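Local coordinates for RimK-related lysine biosynthesis protein (Thermococcus kodakarensis, PDB 5K2M) that probably acts as an ATP- and magnesium-dependent ATP-grasp ligase in amino-acid biosynthesis, perhaps joining glutamate to its substrate, at residues A[46-51]-A[68-73]; A[170-175]-A[228-233]. All blocks are in the same frame, centred on the assembly; numbering follows the deposited sequence.

Interaction 1. Residues A[46-51]-A[68-73]; sequences VIIRNV and IPTVNS
Val46 pairs with Pro69, Val71 with Val46, and Ile48 with Val71 through their peptides, the flat groups of this contact. Val46 N lies in the plane of the Pro69 carbonyl, with Val46 N to Pro69 O at 3.0 Å, whereas Ile48 N reaches Val71 O (2.8 Å) tilted 35° from the carbonyl plane. Between them, Val71 N bonds to Val46 O at 2.8 Å. The two faces of this parallel pairing have different coverings. Ile47 and Val71 project onto one, under helix 259-272; Val46, Ile48 and Thr70 line the other, where helix 53-65 packs on Ile48 and Thr70. With Val46 CG1 anti to the backbone N (chi1 176°), Val46 CG2 lies beside that N and comes within 3.9 Å of Ile68 CG2 as the two aliphatic side chains cross obliquely. Ile48 CG1 lies beside Thr70, but the placement of the Thr70 side chain is doubtful, because its methyl clashes with Asn72 in the model.

The peptide between Val71 and Asn72 is cis, and direct pairing stops there. Beyond it one water accepts Asn72 N at 3.0 Å and lies close to Ile48 O; a second lies near both Ile48 O and Val71 O. Asn72 CB points away from 46-51, and its amide gives ND2 to Pro244 O and accepts Ala225 N at OD1. Ser73 then N-caps the following helix, its OG receiving Leu76 N.

The pairing closes a beta-alpha-beta unit in which 45-49 and 70-71 are joined through helix 53-65. Chemically, the contact is a short, buried backbone seam between aliphatic faces, with water beside the backbone polar atoms where direct pairing ends, consistent with the cis peptide turning the chain out of regular register.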
loop_
_atom_site.group_PDB
_atom_site.type_symbol
_atom_site.label_atom_id
_atom_site.label_comp_id
_atom_site.label_asym_id
_atom_site.label_seq_id
_atom_site.Cartn_x
_atom_site.Cartn_y
_atom_site.Cartn_z
ATOM N N VAL A 46 38.967 12.965 6.463
ATOM C CA VAL A 46 38.519 14.286 6.886
ATOM C C VAL A 46 39.005 14.574 8.297
ATOM O O VAL A 46 38.862 13.747 9.191
ATOM C CB VAL A 46 36.992 14.418 6.858
ATOM C CG1 VAL A 46 36.565 15.776 7.393
ATOM C CG2 VAL A 46 36.491 14.223 5.445
ATOM N N ILE A 47 39.582 15.756 8.470
ATOM C CA ILE A 47 39.998 16.258 9.770
ATOM C C ILE A 47 38.856 17.110 10.301
ATOM O O ILE A 47 38.527 18.151 9.738
ATOM C CB ILE A 47 41.300 17.071 9.658
ATOM C CG1 ILE A 47 42.434 16.146 9.197
ATOM C CG2 ILE A 47 41.667 17.703 10.991
ATOM C CD1 ILE A 47 43.675 16.872 8.714
ATOM N N ILE A 48 38.247 16.644 11.380
ATOM C CA ILE A 48 37.025 17.239 11.920
ATOM C C ILE A 48 37.376 18.393 12.862
ATOM O O ILE A 48 37.953 18.162 13.925
ATOM C CB ILE A 48 36.212 16.174 12.676
ATOM C CG1 ILE A 48 35.826 15.027 11.735
ATOM C CG2 ILE A 48 34.960 16.783 13.316
ATOM C CD1 ILE A 48 34.778 15.371 10.696
ATOM N N ARG A 49 37.031 19.623 12.477
ATOM C CA ARG A 49 37.394 20.801 13.269
ATOM C C ARG A 49 36.227 21.761 13.578
ATOM O O ARG A 49 36.471 22.910 13.955
ATOM C CB ARG A 49 38.530 21.565 12.588
ATOM C CG ARG A 49 39.805 20.755 12.404
ATOM C CD ARG A 49 40.455 20.395 13.734
ATOM N NE ARG A 49 40.769 21.592 14.503
ATOM C CZ ARG A 49 41.399 21.598 15.675
ATOM N NH1 ARG A 49 41.622 22.757 16.284
ATOM N NH2 ARG A 49 41.815 20.465 16.236
ATOM N N ASN A 50 34.984 21.282 13.477
ATOM C CA ASN A 50 33.808 22.120 13.755
ATOM C C ASN A 50 33.881 22.649 15.208
ATOM O O ASN A 50 34.200 21.888 16.114
ATOM C CB ASN A 50 32.489 21.340 13.600
ATOM C CG ASN A 50 32.338 20.614 12.258
ATOM O OD1 ASN A 50 31.370 20.848 11.531
ATOM N ND2 ASN A 50 33.230 19.687 11.963
ATOM N N VAL A 51 33.572 23.925 15.450
ATOM C CA VAL A 51 33.607 24.455 16.830
ATOM C C VAL A 51 32.534 23.817 17.734
ATOM O O VAL A 51 32.757 23.598 18.926
ATOM C CB VAL A 51 33.491 25.995 16.860
ATOM C CG1 VAL A 51 33.484 26.512 18.289
ATOM C CG2 VAL A 51 34.665 26.615 16.127
ATOM N N ILE A 68 34.317 7.311 4.426
ATOM C CA ILE A 68 35.469 8.208 4.523
ATOM C C ILE A 68 35.902 8.285 5.982
ATOM O O ILE A 68 35.108 8.682 6.827
ATOM C CB ILE A 68 35.143 9.606 3.971
ATOM C CG1 ILE A 68 34.809 9.516 2.477
ATOM C CG2 ILE A 68 36.308 10.562 4.208
ATOM C CD1 ILE A 68 34.096 10.748 1.937
ATOM N N PRO A 69 37.149 7.859 6.292
ATOM C CA PRO A 69 37.582 7.888 7.671
ATOM C C PRO A 69 37.812 9.306 8.145
ATOM O O PRO A 69 38.057 10.204 7.350
ATOM C CB PRO A 69 38.884 7.081 7.670
ATOM C CG PRO A 69 39.367 7.126 6.270
ATOM C CD PRO A 69 38.155 7.229 5.409
ATOM N N THR A 70 37.755 9.482 9.454
ATOM C CA THR A 70 37.607 10.781 10.037
ATOM C C THR A 70 38.530 10.902 11.275
ATOM O O THR A 70 38.657 9.952 12.060
ATOM C CB THR A 70 36.092 10.917 10.321
ATOM O OG1 THR A 70 35.486 11.839 9.401
ATOM C CG2 THR A 70 35.820 11.271 11.672
ATOM N N VAL A 71 39.182 12.053 11.437
ATOM C CA VAL A 71 40.025 12.306 12.612
ATOM C C VAL A 71 39.501 13.551 13.343
ATOM O O VAL A 71 39.605 14.660 12.811
ATOM C CB VAL A 71 41.505 12.543 12.224
ATOM C CG1 VAL A 71 42.310 13.055 13.415
ATOM C CG2 VAL A 71 42.132 11.271 11.648
ATOM N N ASN A 72 38.935 13.404 14.543
ATOM C CA ASN A 72 38.739 12.120 15.235
ATOM C C ASN A 72 37.508 11.371 14.731
ATOM O O ASN A 72 36.698 11.932 14.000
ATOM C CB ASN A 72 38.636 12.374 16.736
ATOM C CG ASN A 72 39.992 12.649 17.365
ATOM O OD1 ASN A 72 40.950 11.920 17.127
ATOM N ND2 ASN A 72 40.083 13.707 18.149
ATOM N N SER A 73 37.376 10.108 15.118
ATOM C CA SER A 73 36.205 9.293 14.768
ATOM C C SER A 73 34.961 9.714 15.553
ATOM O O SER A 73 35.072 10.349 16.605
ATOM C CB SER A 73 36.507 7.813 15.030
ATOM O OG SER A 73 36.543 7.528 16.423
HETATM O O HOH W 1 37.801 15.845 15.947
HETATM O O HOH W 2 40.515 16.832 14.269
#

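Interaction 2. Residues A[170-175]-A[228-233]; sequences RDIRSY and IDIFES. With MG (magnesium ion), chain Q; ADP (adenosine-5'-diphosphate), chain O; PO4 (phosphate ion), chain P.
Ile172 pairs with Ile230, and Ser174 with Ile228, as antiparallel hydrogen-bonded pairs on either side of the non-hydrogen-bonded pair Arg173 and Asp229, the N-to-C directions of the two segments 147° apart. Ile172 and Ile230 pack on one face, and Ser174 OG lies against Ile228 CB on the same side while bonding to Ser214. On the other face Arg173, bent at chi2 (62°), swings NH1 to Asp229 OD1 at 2.7 Å, a salt bridge whose hydrogen bond is weak; the same NH1 bonds to a phosphate ion through its O3 at 3.0 Å. The second carboxylate oxygen, Asp229 OD2, binds magnesium at 2.0 Å, alongside oxygens of ADP and phosphate, a water and Glu241. Asp171 OD2 accepts the ribose hydroxyl, ADP O3', at 2.6 Å and also meets Arg187, while Phe231 CE2 approaches the adenine at ADP C5 (3.5 Å).

Toward the far end, the Arg170 guanidinium meets the Glu232 carboxylate side-on and nearly coplanar (9°). Arg170 NE reaches Glu232 OE1 and Arg170 NH2 reaches Glu232 OE2, each at 2.9 Å, and both oxygens use their syn lone pairs. Arg170 NH1 turns to Tyr188 OH, and Tyr186 makes a cation-pi contact. An alanine in place of Arg170 would probably leave the Glu232 carboxylate without its charged mate and freer to turn, and Tyr188 OH without this donor.

Two adjacent inner strands carrying ribose, adenine and magnesium ligands on one face are characteristic of the nucleotide site of the ATP-grasp fold.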
loop_
_atom_site.group_PDB
_atom_site.type_symbol
_atom_site.label_atom_id
_atom_site.label_comp_id
_atom_site.label_asym_id
_atom_site.label_seq_id
_atom_site.Cartn_x
_atom_site.Cartn_y
_atom_site.Cartn_z
ATOM N N ARG A 170 47.373 26.350 39.028
ATOM C CA ARG A 170 47.533 25.949 37.628
ATOM C C ARG A 170 47.049 24.528 37.420
ATOM O O ARG A 170 46.911 23.758 38.366
ATOM C CB ARG A 170 49.010 25.999 37.226
ATOM C CG ARG A 170 49.840 24.922 37.919
ATOM C CD ARG A 170 51.336 25.147 37.825
ATOM N NE ARG A 170 52.070 23.984 38.312
ATOM C CZ ARG A 170 53.399 23.893 38.367
ATOM N NH1 ARG A 170 54.170 24.896 37.967
ATOM N NH2 ARG A 170 53.970 22.784 38.823
ATOM N N ASP A 171 46.827 24.169 36.166
ATOM C CA ASP A 171 46.685 22.773 35.814
ATOM C C ASP A 171 47.522 22.494 34.577
ATOM O O ASP A 171 48.291 23.353 34.137
ATOM C CB ASP A 171 45.213 22.369 35.684
ATOM C CG ASP A 171 44.579 22.784 34.375
ATOM O OD1 ASP A 171 45.068 23.709 33.706
ATOM O OD2 ASP A 171 43.549 22.172 34.024
ATOM N N ILE A 172 47.402 21.284 34.045
ATOM C CA ILE A 172 48.310 20.815 32.993
ATOM C C ILE A 172 47.485 20.411 31.796
ATOM O O ILE A 172 46.447 19.780 31.934
ATOM C CB ILE A 172 49.157 19.615 33.481
ATOM C CG1 ILE A 172 50.149 20.079 34.554
ATOM C CG2 ILE A 172 49.893 18.932 32.319
ATOM C CD1 ILE A 172 50.586 18.957 35.480
ATOM N N ARG A 173 47.950 20.805 30.623
ATOM C CA ARG A 173 47.328 20.430 29.383
ATOM C C ARG A 173 48.366 19.736 28.513
ATOM O O ARG A 173 49.340 20.358 28.118
ATOM C CB ARG A 173 46.800 21.685 28.703
ATOM C CG ARG A 173 46.416 21.485 27.258
ATOM C CD ARG A 173 45.293 20.470 27.112
ATOM N NE ARG A 173 44.452 20.905 26.008
ATOM C CZ ARG A 173 43.167 21.231 26.064
ATOM N NH1 ARG A 173 42.445 21.137 27.172
ATOM N NH2 ARG A 173 42.589 21.611 24.940
ATOM N N SER A 174 48.147 18.457 28.214
ATOM C CA SER A 174 49.059 17.693 27.372
ATOM C C SER A 174 48.363 17.187 26.114
ATOM O O SER A 174 47.133 17.205 26.017
ATOM C CB SER A 174 49.658 16.518 28.148
ATOM O OG SER A 174 48.652 15.597 28.529
ATOM N N TYR A 175 49.165 16.743 25.151
ATOM C CA TYR A 175 48.668 16.328 23.850
ATOM C C TYR A 175 49.280 14.993 23.485
ATOM O O TYR A 175 50.488 14.819 23.604
ATOM C CB TYR A 175 49.021 17.382 22.804
ATOM C CG TYR A 175 48.369 18.716 23.052
ATOM C CD1 TYR A 175 48.940 19.644 23.927
ATOM C CD2 TYR A 175 47.177 19.049 22.422
ATOM C CE1 TYR A 175 48.337 20.868 24.163
ATOM C CE2 TYR A 175 46.563 20.269 22.652
ATOM C CZ TYR A 175 47.141 21.170 23.521
ATOM O OH TYR A 175 46.521 22.368 23.731
ATOM N N ILE A 228 44.592 16.420 26.701
ATOM C CA ILE A 228 44.294 15.849 27.989
ATOM C C ILE A 228 44.521 16.910 29.063
ATOM O O ILE A 228 45.484 17.671 28.976
ATOM C CB ILE A 228 45.190 14.622 28.225
ATOM C CG1 ILE A 228 45.002 13.636 27.062
ATOM C CG2 ILE A 228 44.858 13.970 29.570
ATOM C CD1 ILE A 228 46.102 12.624 26.916
ATOM N N ASP A 229 43.610 16.975 30.039
ATOM C CA ASP A 229 43.720 17.888 31.190
ATOM C C ASP A 229 44.109 17.130 32.460
ATOM O O ASP A 229 43.400 16.215 32.870
ATOM C CB ASP A 229 42.390 18.574 31.479
ATOM C CG ASP A 229 41.914 19.465 30.346
ATOM O OD1 ASP A 229 42.359 19.294 29.194
ATOM O OD2 ASP A 229 41.060 20.337 30.621
ATOM N N ILE A 230 45.200 17.548 33.100
ATOM C CA ILE A 230 45.728 16.867 34.280
ATOM C C ILE A 230 45.812 17.847 35.465
ATOM O O ILE A 230 46.113 19.023 35.273
ATOM C CB ILE A 230 47.110 16.243 33.959
ATOM C CG1 ILE A 230 46.944 15.085 32.967
ATOM C CG2 ILE A 230 47.806 15.749 35.217
ATOM C CD1 ILE A 230 48.232 14.634 32.296
ATOM N N PHE A 231 45.517 17.362 36.674
ATOM C CA PHE A 231 45.644 18.161 37.895
ATOM C C PHE A 231 46.758 17.645 38.790
ATOM O O PHE A 231 46.881 16.437 39.003
ATOM C CB PHE A 231 44.376 18.103 38.751
ATOM C CG PHE A 231 43.120 18.598 38.076
ATOM C CD1 PHE A 231 43.155 19.363 36.923
ATOM C CD2 PHE A 231 41.883 18.311 38.649
ATOM C CE1 PHE A 231 41.992 19.820 36.349
ATOM C CE2 PHE A 231 40.711 18.763 38.077
ATOM C CZ PHE A 231 40.765 19.522 36.919
ATOM N N GLU A 232 47.549 18.565 39.332
ATOM C CA GLU A 232 48.450 18.252 40.440
ATOM C C GLU A 232 47.666 18.392 41.736
ATOM O O GLU A 232 46.943 19.369 41.918
ATOM C CB GLU A 232 49.655 19.198 40.461
ATOM C CG GLU A 232 50.524 19.108 39.212
ATOM C CD GLU A 232 51.344 20.358 38.968
ATOM O OE1 GLU A 232 50.761 21.399 38.585
ATOM O OE2 GLU A 232 52.575 20.296 39.150
ATOM N N SER A 233 47.801 17.405 42.618
ATOM C CA SER A 233 47.151 17.425 43.922
ATOM C C SER A 233 48.076 16.802 44.949
ATOM O O SER A 233 49.071 16.171 44.588
ATOM C CB SER A 233 45.841 16.641 43.875
ATOM O OG SER A 233 46.088 15.250 43.844
HETATM MG MG MG Q . 39.291 21.244 30.291
HETATM P PB ADP O . 36.101 22.044 30.402
HETATM O O1B ADP O . 37.507 22.564 30.290
HETATM O O2B ADP O . 35.045 23.121 30.464
HETATM O O3B ADP O . 35.726 20.970 29.411
HETATM P PA ADP O . 37.194 20.974 32.860
HETATM O O1A ADP O . 38.503 20.801 32.116
HETATM O O2A ADP O . 36.759 19.808 33.688
HETATM O O3A ADP O . 35.993 21.374 31.872
HETATM O "O5'" ADP O . 37.288 22.256 33.818
HETATM C "C5'" ADP O . 37.859 23.468 33.378
HETATM C "C4'" ADP O . 38.919 23.926 34.365
HETATM O "O4'" ADP O . 38.320 24.128 35.650
HETATM C "C3'" ADP O . 40.068 22.952 34.575
HETATM O "O3'" ADP O . 41.133 23.172 33.635
HETATM C "C2'" ADP O . 40.479 23.273 35.999
HETATM O "O2'" ADP O . 41.338 24.410 36.066
HETATM C "C1'" ADP O . 39.186 23.658 36.676
HETATM N N9 ADP O . 38.581 22.484 37.322
HETATM C C8 ADP O . 37.693 21.633 36.768
HETATM N N7 ADP O . 37.349 20.651 37.620
HETATM C C5 ADP O . 38.048 20.870 38.749
HETATM C C6 ADP O . 38.149 20.228 40.059
HETATM N N6 ADP O . 37.430 19.118 40.333
HETATM N N1 ADP O . 38.983 20.784 40.959
HETATM C C2 ADP O . 39.704 21.883 40.698
HETATM N N3 ADP O . 39.666 22.526 39.532
HETATM C C4 ADP O . 38.864 22.075 38.544
HETATM P P PO4 P . 38.914 22.528 27.314
HETATM O O1 PO4 P . 39.659 22.276 28.604
HETATM O O2 PO4 P . 38.718 24.017 27.065
HETATM O O3 PO4 P . 39.731 21.941 26.189
HETATM O O4 PO4 P . 37.552 21.905 27.367
HETATM O O HOH W 3 47.960 21.185 38.561
HETATM O O HOH W 4 40.404 22.890 31.117
#

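In the fold
The two contacts lie in different sheets of one chain, a parallel one and an antiparallel one. They follow each other in sequence; about 25 Å separates their centres, which flank the middle of the chain, and about 8 Å their nearest atoms. ADP and the magnesium of Asp229 belong to interaction 2. Interaction 1 is a neighbour of that site: the Asn72 side chain is about 8 Å from that of Asn243, a magnesium ligand, and about 12 Å from a bound magnesium ion. Asn243 in turn touches Arg173 and Asp229. The strand that Asn72 binds at its first residue is also the one that carries residues 228-233.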